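Local coordinates for ribonucleoside-diphosphate reductase (Pseudomonas aeruginosa, PDB 5IM3), which probably reduces ribonucleoside diphosphates to the deoxyribonucleotides needed for DNA synthesis, under allosteric control by nucleotides that include dATP, at residues K48-I53 with D73-L78; H97-Q102 with I123-R128; D103-A108 with R119-Y124. All coordinates share one frame; numbering follows the deposited sequence.

How the contacts relate
All three contacts belong to the ATP cone near the N-terminus, more than 50 Å from the centre of the chain. Contact 1 comes first along the sequence and joins helices 46-60 and 69-88. Contacts 2 and 3 follow and share helices 98-111 and 115-138; their centres are about 7 Å apart, contact 3 being nearer the turn between these helices. The centre of contact 1 is about 15 Å from that of contact 2 and about 12 Å from that of contact 3; I49 on I101 and I53 on V105 join them. Together they build a helical bundle holding two dATP molecules, and each contact also reaches the second subunit, placing nucleotide pocket and subunit interface side by side.

Contact 1 (K48-I53 with D73-L78); sequences KITVAI and DTVRRL. With DTP (2'-deoxyadenosine 5'-triphosphate), chain C; DTP (2'-deoxyadenosine 5'-triphosphate), chain D.
The helical segments 48-53 and 73-78 run at 132° to each other with their axes 9.3 Å apart at closest approach, and T50 and V75 bring their CA atoms within 6.2 Å. The compact, beta-branched T50 and V75 suit this closest point; the larger I53 and L78 fill the flank. V75 points at the other helix and meets both T50 and I53: its CG1, anti to the backbone N (chi1 177°), lies 3.5 Å from the carbonyl O of T50 and 3.8 Å from T50 CG2. The same methyl reaches I53 CB at 3.9 Å, while the second branch, V75 CG2, meets I53 CG2, and the two side chains slide past each other in opposite directions. One turn further on, I53 CD1 touches L78 CB at 4.1 Å, which extends the apolar seam along the helix. Threonine at position 50 serves two purposes. Its methyl CG2 faces V75, whereas OG1, turned beside the backbone N (chi1 -65°), hydrogen-bonds to T79 OG1 on the partner helix and more weakly to D46 O.

Helix 46-60 has nucleotide against other parts of its surface. K48 lays the aliphatic start of its side chain against the adenine of the chain C dATP, CB coming 3.2 Å from N7. I49 CG1 packs on C2' of the same nucleotide, and A52 has only a methyl to place beside the chain D dATP, CB lying 3.7 Å from its O4'. Within the helical part of the ATP cone, helix 46-60 thus packs against helix 69-88 and contributes to the pockets of two dATP molecules.

Contact 2 (H97-Q102 with I123-R128); sequences HIEEIQ and IYREAR. With DTP (2'-deoxyadenosine 5'-triphosphate), chain D; DTP (2'-deoxyadenosine 5'-triphosphate), chain C.
The guanidinium of R125 carries Q102 CB over one face, 3.3 Å above the plane and over its centre, and has E99 OE1 at an edge. The ring of Y124 lies face to face with the adenine of the chain D dATP, C5 being 3.4 Å above the ring plane, over its centre; Y124 CE2 lies over one face of the R128 guanidinium, offset toward its rim, with O2G of that dATP off the edge. R125 spans the gap between the helices because its chain is extended, with CG anti to the backbone N. NH2 then donates to E99 OE1 at 2.9 Å (N-H...O 153°), a salt bridge that meets the oxygen nearly along its C-O axis but tilts 18° from the guanidinium plane. NH2 also pairs with D103 OD1, while E99 OE2 is salt-bridged to R37.

Q102, bent at chi2, directs NE2 to O3' of the chain D dATP (2.6 Å, an almost straight 173°); its OE1 is probably hydrogen-bonded to Y121 OH, at a distance too short to trust. Y124 OH donates to O1A of that dATP at 2.7 Å. The buried arginine charge is probably compensated by E99, D103 and E106, and the helix pair contacts base, sugar and phosphate, tying the nucleotide's position to both helices.

Contact 3 (D103-A108 with R119-Y124); sequences DQVELA and RDYVIY. With DTP (2'-deoxyadenosine 5'-triphosphate), chain D.
E106 OE1, at the end of a side chain packed against Y121 and V122 on the facing helix, is gripped by two groups of the second subunit: it takes a salt bridge from R119 NE and a hydrogen bond from Q115 NE2. The other oxygen, OE2, is salt-bridged to R125 NH1. Glutamate suits this place because its chain, straight beyond CG (chi2 -180°), carries the charge clear of its own helix while its methylenes remain for packing. CG lies 3.7 Å from Y121 CD1, and the carboxylate plane stands perpendicular to the tyrosine ring. Further out, OE2 comes 3.4 Å from V122 CG2, a contact in which a compact methyl adjoins the charged end.

The segments 103-108 and 119-124 are close to antiparallel (158°), with axes 10.2 Å apart at their nearest. The CA atoms of E106 and V122 are 7.2 Å from each other, so side chains fill the space between the helices. V105 adds its CG1, 3.5 Å from Y121 CZ, and the two side chains cross at about a right angle; V105 also leans on I53 of helix 46-60.

Y121 is the link to the ligand. Over one face of its ring sits C2' of the chain D dATP, 3.6 Å above the plane and over its centre, where a sugar without a 2'-hydroxyl presents only carbon and hydrogen. Its OH, probably hydrogen-bonded to Q102 OE1 at a doubtfully short distance, also makes a weak hydrogen bond to O3' of the chain C dATP. Beside it the backbone O of D120 approaches C2 of the chain D adenine at 3.2 Å. The buried E106 carboxylate is thus probably compensated by R125 and by R119 and Q115 of the second subunit, which ties this helix pair to the neighbouring subunit next to the nucleotide pocket.

Contact 1 (K48-I53 with D73-L78)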
# COMPACT_ATOMS: atom_id res chain seq x y z
N LYS A 48 9.16 -41.10 -49.16
CA LYS A 48 9.53 -39.91 -49.92
C LYS A 48 10.13 -38.85 -49.02
O LYS A 48 11.05 -38.13 -49.42
CB LYS A 48 8.30 -39.37 -50.66
CG LYS A 48 7.70 -40.34 -51.67
CD LYS A 48 8.68 -40.68 -52.78
CE LYS A 48 8.06 -41.60 -53.82
NZ LYS A 48 9.00 -41.91 -54.94
N ILE A 49 9.63 -38.73 -47.78
CA ILE A 49 10.24 -37.81 -46.82
C ILE A 49 11.60 -38.34 -46.38
O ILE A 49 12.59 -37.61 -46.32
CB ILE A 49 9.31 -37.59 -45.62
CG1 ILE A 49 8.05 -36.85 -46.07
CG2 ILE A 49 10.03 -36.81 -44.52
CD1 ILE A 49 7.02 -36.64 -44.97
N THR A 50 11.66 -39.64 -46.04
CA THR A 50 12.91 -40.23 -45.60
C THR A 50 13.98 -40.13 -46.68
O THR A 50 15.14 -39.82 -46.39
CB THR A 50 12.68 -41.70 -45.22
OG1 THR A 50 11.81 -41.76 -44.09
CG2 THR A 50 14.00 -42.39 -44.89
N VAL A 51 13.61 -40.38 -47.94
CA VAL A 51 14.57 -40.26 -49.03
C VAL A 51 15.04 -38.82 -49.16
O VAL A 51 16.24 -38.55 -49.31
CB VAL A 51 13.95 -40.78 -50.34
CG1 VAL A 51 14.82 -40.42 -51.54
CG2 VAL A 51 13.77 -42.29 -50.28
N ALA A 52 14.11 -37.86 -49.09
CA ALA A 52 14.47 -36.46 -49.28
C ALA A 52 15.50 -36.01 -48.25
O ALA A 52 16.54 -35.45 -48.61
CB ALA A 52 13.22 -35.59 -49.20
N ILE A 53 15.23 -36.26 -46.97
CA ILE A 53 16.16 -35.84 -45.92
C ILE A 53 17.49 -36.57 -46.07
O ILE A 53 18.56 -35.98 -45.84
CB ILE A 53 15.53 -36.08 -44.53
CG1 ILE A 53 14.21 -35.32 -44.40
CG2 ILE A 53 16.50 -35.66 -43.43
CD1 ILE A 53 13.49 -35.56 -43.10
N ASP A 73 19.08 -43.37 -38.10
CA ASP A 73 18.35 -43.12 -36.86
C ASP A 73 17.83 -41.69 -36.81
O ASP A 73 16.69 -41.45 -36.38
CB ASP A 73 19.26 -43.39 -35.66
CG ASP A 73 18.49 -43.59 -34.37
OD1 ASP A 73 17.31 -44.02 -34.44
OD2 ASP A 73 19.06 -43.34 -33.29
N THR A 74 18.63 -40.72 -37.26
CA THR A 74 18.22 -39.32 -37.23
C THR A 74 17.08 -39.06 -38.21
O THR A 74 16.07 -38.45 -37.85
CB THR A 74 19.41 -38.42 -37.55
OG1 THR A 74 20.49 -38.71 -36.66
CG2 THR A 74 19.02 -36.95 -37.40
N VAL A 75 17.23 -39.52 -39.45
CA VAL A 75 16.22 -39.24 -40.48
C VAL A 75 14.86 -39.77 -40.04
O VAL A 75 13.86 -39.05 -40.06
CB VAL A 75 16.65 -39.84 -41.83
CG1 VAL A 75 15.58 -39.62 -42.88
CG2 VAL A 75 17.97 -39.23 -42.29
N ARG A 76 14.81 -41.04 -39.64
CA ARG A 76 13.54 -41.64 -39.24
C ARG A 76 12.95 -40.94 -38.02
O ARG A 76 11.73 -40.96 -37.83
CB ARG A 76 13.72 -43.13 -38.97
CG ARG A 76 14.09 -43.94 -40.20
CD ARG A 76 14.34 -45.40 -39.85
NE ARG A 76 13.16 -46.05 -39.28
CZ ARG A 76 13.14 -47.31 -38.84
NH1 ARG A 76 14.22 -48.07 -38.90
NH2 ARG A 76 12.02 -47.82 -38.34
N ARG A 77 13.80 -40.34 -37.19
CA ARG A 77 13.28 -39.53 -36.09
C ARG A 77 12.67 -38.24 -36.60
O ARG A 77 11.58 -37.84 -36.18
CB ARG A 77 14.40 -39.23 -35.09
CG ARG A 77 13.95 -38.43 -33.87
CD ARG A 77 15.12 -38.14 -32.94
NE ARG A 77 16.17 -37.37 -33.60
CZ ARG A 77 16.13 -36.06 -33.81
NH1 ARG A 77 15.07 -35.35 -33.43
NH2 ARG A 77 17.13 -35.45 -34.42
N LEU A 78 13.35 -37.56 -37.53
CA LEU A 78 12.81 -36.35 -38.13
C LEU A 78 11.55 -36.66 -38.94
O LEU A 78 10.57 -35.91 -38.88
CB LEU A 78 13.86 -35.68 -39.01
CG LEU A 78 15.16 -35.26 -38.32
CD1 LEU A 78 16.16 -34.77 -39.36
CD2 LEU A 78 14.91 -34.19 -37.28
PG DTP C . 9.39 -35.46 -58.07
O1G DTP C . 9.61 -36.93 -58.12
O2G DTP C . 10.51 -34.72 -57.31
O3G DTP C . 9.28 -34.85 -59.45
PB DTP C . 8.01 -34.34 -55.87
O1B DTP C . 8.84 -33.12 -55.89
O2B DTP C . 6.58 -34.05 -55.44
O3B DTP C . 8.07 -35.07 -57.28
PA DTP C . 10.24 -35.37 -54.48
O1A DTP C . 10.69 -36.72 -54.08
O2A DTP C . 11.11 -34.70 -55.55
O3A DTP C . 8.72 -35.41 -54.94
O5' DTP C . 10.11 -34.41 -53.28
C5' DTP C . 9.33 -34.91 -52.19
C4' DTP C . 8.99 -33.81 -51.21
O4' DTP C . 7.56 -33.80 -51.01
C3' DTP C . 9.57 -34.04 -49.83
O3' DTP C . 9.69 -32.82 -49.09
C2' DTP C . 8.55 -34.97 -49.19
C1' DTP C . 7.24 -34.63 -49.90
N9 DTP C . 6.51 -35.80 -50.39
C8 DTP C . 6.67 -36.47 -51.57
N7 DTP C . 5.92 -37.54 -51.68
C5 DTP C . 5.20 -37.57 -50.50
C6 DTP C . 4.24 -38.46 -49.99
N6 DTP C . 3.89 -39.60 -50.60
N1 DTP C . 3.69 -38.17 -48.79
C2 DTP C . 4.11 -37.08 -48.14
N3 DTP C . 5.04 -36.20 -48.50
C4 DTP C . 5.55 -36.49 -49.69
PG DTP D . 11.88 -30.93 -58.30
O1G DTP D . 11.33 -32.23 -58.00
O2G DTP D . 13.13 -30.97 -59.10
O3G DTP D . 10.89 -30.01 -58.95
PB DTP D . 12.40 -30.74 -55.45
O1B DTP D . 11.27 -31.61 -55.09
O2B DTP D . 12.50 -29.59 -54.46
O3B DTP D . 12.26 -30.20 -56.94
PA DTP D . 14.00 -33.12 -55.75
O1A DTP D . 15.31 -33.31 -56.41
O2A DTP D . 12.85 -33.70 -56.59
O3A DTP D . 13.76 -31.57 -55.48
O5' DTP D . 13.90 -33.72 -54.30
C5' DTP D . 15.01 -33.61 -53.41
C4' DTP D . 14.63 -32.95 -52.11
O4' DTP D . 15.52 -33.41 -51.07
C3' DTP D . 14.71 -31.42 -52.11
O3' DTP D . 13.45 -30.85 -51.73
C2' DTP D . 15.77 -31.09 -51.06
C1' DTP D . 16.47 -32.41 -50.79
N9 DTP D . 17.67 -32.65 -51.58
C8 DTP D . 17.85 -33.50 -52.64
N7 DTP D . 19.04 -33.45 -53.17
C5 DTP D . 19.71 -32.50 -52.41
C6 DTP D . 21.01 -31.98 -52.46
N6 DTP D . 21.90 -32.31 -53.40
N1 DTP D . 21.36 -31.07 -51.53
C2 DTP D . 20.46 -30.70 -50.62
N3 DTP D . 19.19 -31.11 -50.48
C4 DTP D . 18.88 -32.01 -51.41

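Contact 2 (H97-Q102 with I123-R128)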
# COMPACT_ATOMS: atom_id res chain seq x y z
N HIS A 97 -0.60 -29.83 -48.94
CA HIS A 97 0.16 -29.41 -50.10
C HIS A 97 1.60 -29.89 -50.00
O HIS A 97 2.14 -30.09 -48.91
CB HIS A 97 0.13 -27.89 -50.24
CG HIS A 97 -1.18 -27.36 -50.75
ND1 HIS A 97 -2.21 -27.00 -49.91
CD2 HIS A 97 -1.62 -27.14 -52.01
CE1 HIS A 97 -3.23 -26.57 -50.63
NE2 HIS A 97 -2.90 -26.65 -51.91
N ILE A 98 2.22 -30.09 -51.17
CA ILE A 98 3.58 -30.59 -51.21
C ILE A 98 4.53 -29.61 -50.54
O ILE A 98 5.47 -30.00 -49.84
CB ILE A 98 3.99 -30.89 -52.66
CG1 ILE A 98 5.26 -31.76 -52.71
CG2 ILE A 98 4.18 -29.61 -53.45
CD1 ILE A 98 4.97 -33.23 -52.50
N GLU A 99 4.30 -28.31 -50.75
CA GLU A 99 5.14 -27.29 -50.11
C GLU A 99 4.90 -27.24 -48.61
O GLU A 99 5.79 -26.85 -47.85
CB GLU A 99 4.87 -25.92 -50.74
CG GLU A 99 5.10 -25.87 -52.24
CD GLU A 99 6.55 -26.12 -52.62
OE1 GLU A 99 7.45 -25.64 -51.90
OE2 GLU A 99 6.79 -26.80 -53.64
N GLU A 100 3.70 -27.62 -48.16
CA GLU A 100 3.42 -27.69 -46.73
C GLU A 100 4.29 -28.73 -46.05
O GLU A 100 4.65 -28.58 -44.88
CB GLU A 100 1.93 -27.99 -46.52
CG GLU A 100 1.32 -27.37 -45.27
CD GLU A 100 -0.20 -27.37 -45.31
OE1 GLU A 100 -0.78 -27.32 -46.42
OE2 GLU A 100 -0.82 -27.44 -44.22
N ILE A 101 4.65 -29.80 -46.78
CA ILE A 101 5.52 -30.83 -46.23
C ILE A 101 6.97 -30.38 -46.25
O ILE A 101 7.71 -30.58 -45.28
CB ILE A 101 5.32 -32.14 -47.02
CG1 ILE A 101 3.83 -32.52 -47.04
CG2 ILE A 101 6.18 -33.26 -46.42
CD1 ILE A 101 3.52 -33.68 -47.91
N GLN A 102 7.41 -29.78 -47.36
CA GLN A 102 8.77 -29.26 -47.45
C GLN A 102 9.06 -28.30 -46.30
O GLN A 102 10.15 -28.33 -45.73
CB GLN A 102 8.98 -28.57 -48.80
CG GLN A 102 9.02 -29.51 -50.00
CD GLN A 102 10.36 -30.18 -50.17
OE1 GLN A 102 10.81 -30.93 -49.30
NE2 GLN A 102 11.02 -29.92 -51.30
N ILE A 123 18.72 -24.34 -49.71
CA ILE A 123 19.36 -23.85 -50.93
C ILE A 123 18.92 -24.70 -52.12
O ILE A 123 18.46 -24.17 -53.15
CB ILE A 123 20.89 -23.85 -50.77
CG1 ILE A 123 21.31 -22.73 -49.81
CG2 ILE A 123 21.59 -23.71 -52.13
CD1 ILE A 123 22.75 -22.84 -49.33
N TYR A 124 19.08 -26.02 -52.01
CA TYR A 124 18.71 -26.91 -53.11
C TYR A 124 17.23 -26.77 -53.44
O TYR A 124 16.86 -26.68 -54.62
CB TYR A 124 19.04 -28.35 -52.73
CG TYR A 124 18.70 -29.37 -53.80
CD1 TYR A 124 17.41 -29.88 -53.91
CD2 TYR A 124 19.66 -29.83 -54.68
CE1 TYR A 124 17.09 -30.81 -54.87
CE2 TYR A 124 19.35 -30.76 -55.65
CZ TYR A 124 18.06 -31.25 -55.74
OH TYR A 124 17.74 -32.18 -56.71
N ARG A 125 16.38 -26.75 -52.42
CA ARG A 125 14.94 -26.61 -52.67
C ARG A 125 14.63 -25.30 -53.38
O ARG A 125 13.73 -25.25 -54.22
CB ARG A 125 14.17 -26.70 -51.36
CG ARG A 125 12.68 -26.43 -51.50
CD ARG A 125 12.03 -26.27 -50.15
NE ARG A 125 10.66 -25.77 -50.26
CZ ARG A 125 9.92 -25.40 -49.23
NH1 ARG A 125 10.41 -25.48 -47.99
NH2 ARG A 125 8.68 -24.96 -49.42
N GLU A 126 15.35 -24.23 -53.04
CA GLU A 126 15.09 -22.95 -53.69
C GLU A 126 15.61 -22.95 -55.12
O GLU A 126 14.98 -22.36 -56.01
CB GLU A 126 15.74 -21.81 -52.89
CG GLU A 126 15.21 -20.43 -53.26
CD GLU A 126 13.75 -20.25 -52.90
OE1 GLU A 126 13.25 -20.97 -52.01
OE2 GLU A 126 13.09 -19.39 -53.52
N ALA A 127 16.74 -23.62 -55.36
CA ALA A 127 17.26 -23.73 -56.72
C ALA A 127 16.25 -24.39 -57.64
O ALA A 127 16.06 -23.96 -58.78
CB ALA A 127 18.58 -24.51 -56.72
N ARG A 128 15.58 -25.44 -57.15
CA ARG A 128 14.59 -26.12 -57.97
C ARG A 128 13.27 -25.37 -58.03
O ARG A 128 12.49 -25.60 -58.97
CB ARG A 128 14.36 -27.54 -57.44
CG ARG A 128 15.57 -28.46 -57.61
CD ARG A 128 16.00 -28.58 -59.08
NE ARG A 128 17.27 -29.26 -59.24
CZ ARG A 128 18.46 -28.65 -59.26
NH1 ARG A 128 18.56 -27.34 -59.10
NH2 ARG A 128 19.56 -29.37 -59.43
PG DTP D . 11.88 -30.93 -58.30
O1G DTP D . 11.33 -32.23 -58.00
O2G DTP D . 13.13 -30.97 -59.10
O3G DTP D . 10.89 -30.01 -58.95
PB DTP D . 12.40 -30.74 -55.45
O1B DTP D . 11.27 -31.61 -55.09
O2B DTP D . 12.50 -29.59 -54.46
O3B DTP D . 12.26 -30.20 -56.94
PA DTP D . 14.00 -33.12 -55.75
O1A DTP D . 15.31 -33.31 -56.41
O2A DTP D . 12.85 -33.70 -56.59
O3A DTP D . 13.76 -31.57 -55.48
O5' DTP D . 13.90 -33.72 -54.30
C5' DTP D . 15.01 -33.61 -53.41
C4' DTP D . 14.63 -32.95 -52.11
O4' DTP D . 15.52 -33.41 -51.07
C3' DTP D . 14.71 -31.42 -52.11
O3' DTP D . 13.45 -30.85 -51.73
C2' DTP D . 15.77 -31.09 -51.06
C1' DTP D . 16.47 -32.41 -50.79
N9 DTP D . 17.67 -32.65 -51.58
C8 DTP D . 17.85 -33.50 -52.64
N7 DTP D . 19.04 -33.45 -53.17
C5 DTP D . 19.71 -32.50 -52.41
C6 DTP D . 21.01 -31.98 -52.46
N6 DTP D . 21.90 -32.31 -53.40
N1 DTP D . 21.36 -31.07 -51.53
C2 DTP D . 20.46 -30.70 -50.62
N3 DTP D . 19.19 -31.11 -50.48
C4 DTP D . 18.88 -32.01 -51.41
PG DTP C . 9.39 -35.46 -58.07
O1G DTP C . 9.61 -36.93 -58.12
O2G DTP C . 10.51 -34.72 -57.31
O3G DTP C . 9.28 -34.85 -59.45
PB DTP C . 8.01 -34.34 -55.87
O1B DTP C . 8.84 -33.12 -55.89
O2B DTP C . 6.58 -34.05 -55.44
O3B DTP C . 8.07 -35.07 -57.28
PA DTP C . 10.24 -35.37 -54.48
O1A DTP C . 10.69 -36.72 -54.08
O2A DTP C . 11.11 -34.70 -55.55
O3A DTP C . 8.72 -35.41 -54.94
O5' DTP C . 10.11 -34.41 -53.28
C5' DTP C . 9.33 -34.91 -52.19
C4' DTP C . 8.99 -33.81 -51.21
O4' DTP C . 7.56 -33.80 -51.01
C3' DTP C . 9.57 -34.04 -49.83
O3' DTP C . 9.69 -32.82 -49.09
C2' DTP C . 8.55 -34.97 -49.19
C1' DTP C . 7.24 -34.63 -49.90
N9 DTP C . 6.51 -35.80 -50.39
C8 DTP C . 6.67 -36.47 -51.57
N7 DTP C . 5.92 -37.54 -51.68
C5 DTP C . 5.20 -37.57 -50.50
C6 DTP C . 4.24 -38.46 -49.99
N6 DTP C . 3.89 -39.60 -50.60
N1 DTP C . 3.69 -38.17 -48.79
C2 DTP C . 4.11 -37.08 -48.14
N3 DTP C . 5.04 -36.20 -48.50
C4 DTP C . 5.55 -36.49 -49.69

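Contact 3 (D103-A108 with R119-Y124)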
# COMPACT_ATOMS: atom_id res chain seq x y z
N ASP A 103 8.09 -27.45 -45.96
CA ASP A 103 8.29 -26.51 -44.87
C ASP A 103 8.46 -27.22 -43.53
O ASP A 103 9.31 -26.84 -42.72
CB ASP A 103 7.12 -25.52 -44.81
CG ASP A 103 7.23 -24.42 -45.85
OD1 ASP A 103 8.07 -24.55 -46.77
OD2 ASP A 103 6.47 -23.44 -45.76
N GLN A 104 7.65 -28.26 -43.29
CA GLN A 104 7.77 -29.00 -42.03
C GLN A 104 9.04 -29.83 -41.98
O GLN A 104 9.58 -30.07 -40.89
CB GLN A 104 6.54 -29.88 -41.83
CG GLN A 104 5.27 -29.10 -41.50
CD GLN A 104 5.35 -28.38 -40.17
OE1 GLN A 104 5.94 -28.88 -39.21
NE2 GLN A 104 4.77 -27.19 -40.10
N VAL A 105 9.54 -30.28 -43.13
CA VAL A 105 10.82 -30.98 -43.16
C VAL A 105 11.94 -30.03 -42.75
O VAL A 105 12.79 -30.37 -41.92
CB VAL A 105 11.08 -31.58 -44.55
CG1 VAL A 105 12.54 -32.01 -44.70
CG2 VAL A 105 10.15 -32.77 -44.78
N GLU A 106 11.97 -28.83 -43.33
CA GLU A 106 12.96 -27.84 -42.93
C GLU A 106 12.84 -27.53 -41.44
O GLU A 106 13.86 -27.38 -40.75
CB GLU A 106 12.80 -26.55 -43.74
CG GLU A 106 13.16 -26.68 -45.22
CD GLU A 106 12.99 -25.38 -45.98
OE1 GLU A 106 12.51 -24.38 -45.38
OE2 GLU A 106 13.32 -25.34 -47.19
N LEU A 107 11.61 -27.44 -40.93
CA LEU A 107 11.42 -27.13 -39.52
C LEU A 107 12.06 -28.20 -38.64
O LEU A 107 12.77 -27.87 -37.68
CB LEU A 107 9.92 -27.01 -39.22
CG LEU A 107 9.54 -26.72 -37.77
CD1 LEU A 107 10.14 -25.41 -37.28
CD2 LEU A 107 8.02 -26.71 -37.60
N ALA A 108 11.84 -29.47 -38.96
CA ALA A 108 12.38 -30.55 -38.14
C ALA A 108 13.91 -30.54 -38.17
O ALA A 108 14.56 -30.66 -37.12
CB ALA A 108 11.85 -31.90 -38.63
N ARG A 119 20.41 -25.83 -44.14
CA ARG A 119 20.64 -24.74 -45.07
C ARG A 119 20.87 -25.26 -46.49
O ARG A 119 20.45 -24.63 -47.46
CB ARG A 119 21.82 -23.88 -44.61
CG ARG A 119 23.19 -24.38 -45.02
CD ARG A 119 24.29 -23.59 -44.33
NE ARG A 119 24.09 -22.14 -44.43
CZ ARG A 119 24.47 -21.40 -45.47
NH1 ARG A 119 25.07 -21.96 -46.52
NH2 ARG A 119 24.25 -20.09 -45.47
N ASP A 120 21.54 -26.41 -46.62
CA ASP A 120 21.71 -26.98 -47.95
C ASP A 120 20.40 -27.57 -48.46
O ASP A 120 20.18 -27.62 -49.67
CB ASP A 120 22.82 -28.03 -47.93
CG ASP A 120 24.20 -27.40 -47.83
OD1 ASP A 120 24.51 -26.53 -48.66
OD2 ASP A 120 24.96 -27.76 -46.90
N TYR A 121 19.52 -28.00 -47.55
CA TYR A 121 18.18 -28.39 -47.95
C TYR A 121 17.42 -27.18 -48.50
O TYR A 121 16.80 -27.26 -49.57
CB TYR A 121 17.43 -29.00 -46.76
CG TYR A 121 16.18 -29.76 -47.15
CD1 TYR A 121 15.00 -29.09 -47.41
CD2 TYR A 121 16.19 -31.15 -47.24
CE1 TYR A 121 13.85 -29.78 -47.77
CE2 TYR A 121 15.05 -31.85 -47.59
CZ TYR A 121 13.89 -31.16 -47.85
OH TYR A 121 12.75 -31.85 -48.20
N VAL A 122 17.48 -26.06 -47.79
CA VAL A 122 16.83 -24.83 -48.25
C VAL A 122 17.39 -24.42 -49.61
O VAL A 122 16.64 -24.16 -50.55
CB VAL A 122 17.01 -23.71 -47.21
CG1 VAL A 122 16.68 -22.34 -47.81
CG2 VAL A 122 16.13 -23.96 -45.99
N ILE A 123 18.72 -24.34 -49.71
CA ILE A 123 19.36 -23.85 -50.93
C ILE A 123 18.92 -24.70 -52.12
O ILE A 123 18.46 -24.17 -53.15
CB ILE A 123 20.89 -23.85 -50.77
CG1 ILE A 123 21.31 -22.73 -49.81
CG2 ILE A 123 21.59 -23.71 -52.13
CD1 ILE A 123 22.75 -22.84 -49.33
N TYR A 124 19.08 -26.02 -52.01
CA TYR A 124 18.71 -26.91 -53.11
C TYR A 124 17.23 -26.77 -53.44
O TYR A 124 16.86 -26.68 -54.62
CB TYR A 124 19.04 -28.35 -52.73
CG TYR A 124 18.70 -29.37 -53.80
CD1 TYR A 124 17.41 -29.88 -53.91
CD2 TYR A 124 19.66 -29.83 -54.68
CE1 TYR A 124 17.09 -30.81 -54.87
CE2 TYR A 124 19.35 -30.76 -55.65
CZ TYR A 124 18.06 -31.25 -55.74
OH TYR A 124 17.74 -32.18 -56.71
PG DTP D . 11.88 -30.93 -58.30
O1G DTP D . 11.33 -32.23 -58.00
O2G DTP D . 13.13 -30.97 -59.10
O3G DTP D . 10.89 -30.01 -58.95
PB DTP D . 12.40 -30.74 -55.45
O1B DTP D . 11.27 -31.61 -55.09
O2B DTP D . 12.50 -29.59 -54.46
O3B DTP D . 12.26 -30.20 -56.94
PA DTP D . 14.00 -33.12 -55.75
O1A DTP D . 15.31 -33.31 -56.41
O2A DTP D . 12.85 -33.70 -56.59
O3A DTP D . 13.76 -31.57 -55.48
O5' DTP D . 13.90 -33.72 -54.30
C5' DTP D . 15.01 -33.61 -53.41
C4' DTP D . 14.63 -32.95 -52.11
O4' DTP D . 15.52 -33.41 -51.07
C3' DTP D . 14.71 -31.42 -52.11
O3' DTP D . 13.45 -30.85 -51.73
C2' DTP D . 15.77 -31.09 -51.06
C1' DTP D . 16.47 -32.41 -50.79
N9 DTP D . 17.67 -32.65 -51.58
C8 DTP D . 17.85 -33.50 -52.64
N7 DTP D . 19.04 -33.45 -53.17
C5 DTP D . 19.71 -32.50 -52.41
C6 DTP D . 21.01 -31.98 -52.46
N6 DTP D . 21.90 -32.31 -53.40
N1 DTP D . 21.36 -31.07 -51.53
C2 DTP D . 20.46 -30.70 -50.62
N3 DTP D . 19.19 -31.11 -50.48
C4 DTP D . 18.88 -32.01 -51.41